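Local coordinates for capsid (PDB 4RDL), which forms the protruding domain of a norovirus capsid, which binds Lewis-type histo-blood-group glycans and so probably attaches the virus to host cells, at residues A[146-151]-A[197-202]; A[270-273]-A[277-280]. One frame throughout, in Å; residues are numbered along the deposited sequence.

Interaction 1 of 2, residues A[146-151]-A[197-202]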
# COMPACT_ATOMS: atom_id res chain seq x y z
N ALA A 146 9.34 -15.56 17.57
CA ALA A 146 9.06 -16.87 16.99
C ALA A 146 7.86 -16.84 16.03
O ALA A 146 6.93 -17.64 16.16
CB ALA A 146 8.84 -17.91 18.11
N PRO A 147 7.87 -15.91 15.06
CA PRO A 147 6.67 -15.75 14.23
C PRO A 147 6.30 -17.02 13.46
O PRO A 147 5.12 -17.27 13.23
CB PRO A 147 7.04 -14.60 13.29
CG PRO A 147 8.56 -14.60 13.26
CD PRO A 147 8.94 -14.97 14.68
N HIS A 148 7.29 -17.81 13.07
CA HIS A 148 7.05 -19.06 12.35
C HIS A 148 6.27 -20.04 13.24
O HIS A 148 5.54 -20.90 12.73
CB HIS A 148 8.37 -19.68 11.92
CG HIS A 148 8.23 -20.87 11.02
ND1 HIS A 148 7.54 -20.83 9.83
CD2 HIS A 148 8.73 -22.13 11.12
CE1 HIS A 148 7.60 -22.01 9.24
NE2 HIS A 148 8.32 -22.82 10.01
N LEU A 149 6.45 -19.90 14.55
CA LEU A 149 5.74 -20.73 15.53
C LEU A 149 4.41 -20.09 15.92
O LEU A 149 3.62 -20.68 16.67
CB LEU A 149 6.59 -20.93 16.79
CG LEU A 149 7.80 -21.86 16.70
CD1 LEU A 149 8.79 -21.36 15.67
CD2 LEU A 149 8.46 -21.98 18.06
N GLY A 150 4.18 -18.87 15.45
CA GLY A 150 2.92 -18.18 15.69
C GLY A 150 2.92 -17.09 16.75
O GLY A 150 1.86 -16.50 17.01
N THR A 151 4.07 -16.81 17.36
CA THR A 151 4.12 -15.83 18.45
C THR A 151 5.34 -14.91 18.41
O THR A 151 6.44 -15.33 18.03
CB THR A 151 4.07 -16.50 19.85
OG1 THR A 151 5.25 -17.28 20.06
CG2 THR A 151 2.84 -17.39 19.98
N GLN A 197 14.61 -24.07 11.29
CA GLN A 197 14.75 -23.09 10.23
C GLN A 197 13.39 -22.97 9.57
O GLN A 197 12.77 -23.97 9.20
CB GLN A 197 15.79 -23.51 9.20
CG GLN A 197 16.01 -22.47 8.11
CD GLN A 197 17.00 -22.92 7.05
OE1 GLN A 197 17.93 -22.20 6.71
NE2 GLN A 197 16.79 -24.12 6.53
N ALA A 198 12.90 -21.74 9.44
CA ALA A 198 11.58 -21.52 8.89
C ALA A 198 11.49 -22.15 7.51
O ALA A 198 12.43 -22.08 6.72
CB ALA A 198 11.26 -20.04 8.82
N SER A 199 10.37 -22.80 7.23
CA SER A 199 10.18 -23.40 5.92
C SER A 199 9.78 -22.33 4.90
O SER A 199 9.29 -21.26 5.25
CB SER A 199 9.15 -24.53 5.98
OG SER A 199 8.00 -24.15 6.72
N GLN A 200 10.03 -22.64 3.63
CA GLN A 200 9.61 -21.77 2.53
C GLN A 200 10.26 -20.38 2.55
O GLN A 200 9.66 -19.41 2.08
CB GLN A 200 8.09 -21.65 2.50
CG GLN A 200 7.40 -22.99 2.26
CD GLN A 200 7.86 -23.65 0.97
OE1 GLN A 200 7.94 -23.01 -0.08
NE2 GLN A 200 8.19 -24.93 1.05
N LEU A 201 11.47 -20.29 3.08
CA LEU A 201 12.23 -19.06 2.95
C LEU A 201 12.56 -18.82 1.48
O LEU A 201 12.97 -19.74 0.77
CB LEU A 201 13.53 -19.12 3.74
CG LEU A 201 13.50 -18.97 5.26
CD1 LEU A 201 14.84 -19.37 5.85
CD2 LEU A 201 13.15 -17.53 5.64
N ALA A 202 12.37 -17.59 1.03
CA ALA A 202 12.86 -17.21 -0.28
C ALA A 202 14.39 -17.31 -0.22
O ALA A 202 14.99 -16.95 0.79
CB ALA A 202 12.41 -15.80 -0.61

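Interaction 2 of 2, residues A[270-273]-A[277-280]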
# COMPACT_ATOMS: atom_id res chain seq x y z
N LYS A 270 18.99 -6.68 -16.80
CA LYS A 270 18.58 -8.06 -17.02
C LYS A 270 17.83 -8.57 -15.80
O LYS A 270 18.35 -8.50 -14.68
CB LYS A 270 19.79 -8.94 -17.32
CG LYS A 270 20.34 -8.69 -18.73
CD LYS A 270 21.77 -9.20 -18.91
CE LYS A 270 21.84 -10.72 -18.90
NZ LYS A 270 23.25 -11.17 -19.03
N MET A 271 16.59 -9.04 -16.00
CA MET A 271 15.80 -9.64 -14.94
C MET A 271 15.94 -11.14 -15.02
O MET A 271 15.75 -11.73 -16.08
CB MET A 271 14.31 -9.32 -15.09
CG MET A 271 13.84 -7.96 -14.65
SD MET A 271 12.14 -8.08 -14.04
CE MET A 271 12.44 -8.65 -12.37
N TYR A 272 16.26 -11.78 -13.90
CA TYR A 272 16.43 -13.22 -13.89
C TYR A 272 15.17 -13.90 -13.33
O TYR A 272 14.40 -13.27 -12.61
CB TYR A 272 17.70 -13.60 -13.11
CG TYR A 272 18.95 -13.20 -13.87
CD1 TYR A 272 19.55 -14.07 -14.76
CD2 TYR A 272 19.50 -11.92 -13.73
CE1 TYR A 272 20.69 -13.71 -15.47
CE2 TYR A 272 20.63 -11.55 -14.44
CZ TYR A 272 21.21 -12.44 -15.31
OH TYR A 272 22.34 -12.07 -16.01
N PRO A 273 14.95 -15.17 -13.70
CA PRO A 273 13.72 -15.88 -13.35
C PRO A 273 13.41 -15.89 -11.86
O PRO A 273 12.23 -15.94 -11.48
CB PRO A 273 13.98 -17.31 -13.84
CG PRO A 273 14.95 -17.12 -14.99
CD PRO A 273 15.85 -15.99 -14.53
N MET A 277 16.76 -8.04 -10.59
CA MET A 277 17.44 -7.57 -11.79
C MET A 277 18.86 -7.11 -11.54
O MET A 277 19.26 -6.83 -10.41
CB MET A 277 16.61 -6.53 -12.57
CG MET A 277 16.58 -5.16 -11.98
SD MET A 277 15.60 -3.97 -12.96
CE MET A 277 13.91 -4.49 -12.66
N THR A 278 19.64 -7.08 -12.62
CA THR A 278 21.02 -6.65 -12.54
C THR A 278 21.30 -5.56 -13.56
O THR A 278 20.50 -5.33 -14.48
CB THR A 278 21.99 -7.80 -12.84
OG1 THR A 278 21.81 -8.20 -14.20
CG2 THR A 278 21.73 -8.98 -11.90
N CYS A 279 22.43 -4.90 -13.38
CA CYS A 279 22.95 -3.94 -14.34
C CYS A 279 24.46 -4.05 -14.32
O CYS A 279 25.03 -4.71 -13.46
CB CYS A 279 22.55 -2.52 -13.93
SG CYS A 279 23.42 -1.93 -12.43
N VAL A 280 25.11 -3.39 -15.26
CA VAL A 280 26.53 -3.10 -15.11
C VAL A 280 26.61 -1.62 -14.77
O VAL A 280 26.31 -0.76 -15.60
CB VAL A 280 27.34 -3.42 -16.38
CG1 VAL A 280 28.77 -2.95 -16.21
CG2 VAL A 280 27.30 -4.91 -16.66

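Interaction 1 of 2, residues A[146-151]-A[197-202]
His-148 and Ala-198 make the nearest backbone approach between the 3-10 turn of 147-149 and the irregular loop 197-202, with 6.2 Å from CA to CA. Segment 146-151 turns back on itself between strands 145-146 and 151-154: Leu-149 N (2.8 Å) and Thr-151 N (3.2 Å) both bond to Ala-146 O, from opposite faces of its carbonyl plane. Gly-150 and Thr-151 together face Ala-146 in a G1 beta bulge, and the positive phi of Gly-150, 103°, belongs to the glycine position of that motif. The loop opposite runs past the turn in an extended course through Ala-198 and Ser-199 before bending at Gln-200.

From 146-151, the contact is carried by the imidazole of His-148. With CG anti to the backbone N (chi1 -172°), the ring reaches out of the turn to the loop. Ala-198 CA lies over one face, 3.8 Å from the ring centroid and 16° off the normal, in a CH-pi contact displaced toward the rim, while its CB sits 3.8 Å from His-148 CG. Ser-199 approaches at the edge instead, near the ring plane, its OG 3.3 Å from His-148 CE1.

The ND1 atom of His-148 finds its partner outside the two segments: it is hydrogen-bonded to Ser-101 O, which, with the edge-to-face contact of Phe-99, helps set the rotation of the imidazole; Ser-199 OG has a weak bond to Phe-99 O. Because a carbonyl oxygen can only accept, ND1 is probably protonated in this bond. Across the two segments, then, the imidazole works mainly as a flat surface for the loop backbone, while ND1 is tied to Ser-101 O.

Interaction 2 of 2, residues A[270-273]-A[277-280]
Lys-270 and Thr-278 form an antiparallel hydrogen-bonded pair close to the turn of the beta hairpin made by strands 265-272 and 276-279. Thr-278 N donates to Lys-270 O at 2.8 Å, and Lys-270 N donates to Thr-278 O at 3.1 Å, both with an N-H...O angle of 155°. The same Lys-270 O also receives a CA-H...O contact from Met-277 CA at 3.2 Å. One residue along, Met-271 and Met-277 form a non-hydrogen-bonded pair, their CA atoms 4.1 Å apart and their side chains on the same face of the sheet. There Met-271 CG meets Met-277 CB at 3.7 Å, and the Met-277 chain bends at its last torsion, bringing CE to 4.0 Å from that same CG; the two side chains cross obliquely.

The other face, that of Lys-270 and Thr-278, is more polar. Tyr-272 and Thr-278 lie at about a right angle, with Thr-278 OG1 in the plane of the phenol ring at its edge, 3.6 Å from Tyr-272 CE2. A chi1 of 65° sets this hydroxyl between the backbone N and the carbonyl carbon, where it is hydrogen-bonded to Glu-212 OE1. That carboxylate, outside both segments, gathers the cluster: OE1 is also hydrogen-bonded to Tyr-272 OH, and OE2 forms a salt bridge with Lys-270 NZ. The lysine ammonium is held further by the carbonyl oxygens of Arg-304 and Tyr-306, which probably offsets the cost of burying its charge.

The hairpin is joined to the sheet along both its strands. Met-271 shares a backbone hydrogen bond with Ala-253 on strand 252-258, and Met-277 with Val-215 on strand 213-220. Leu-255, Val-215 and Phe-217 from these strands pack on the methionine face.

From the N terminus, the chain reaches interaction 1 first: segment 146-151, between two strands of the glycan-bearing P2 sheet, meets 197-202, in the loop that follows strand 167-177, closing a loop of 45 intervening residues. The chain then returns to the P1 sheet, to which strand 35-38 already belongs, through strand 213-220, and the much shorter interaction 2 closes the 270-273/277-280 hairpin with three residues between its segments. The two contacts follow in series, neither nested nor crossed. The centres of interactions 1 and 2 lie about 29 Å apart, and the nearest atoms of interactions 1 and 2 about 11 Å. Interaction 1 ties the outgoing connection to the P2 sheet, whereas interaction 2 pairs adjacent strands within P1.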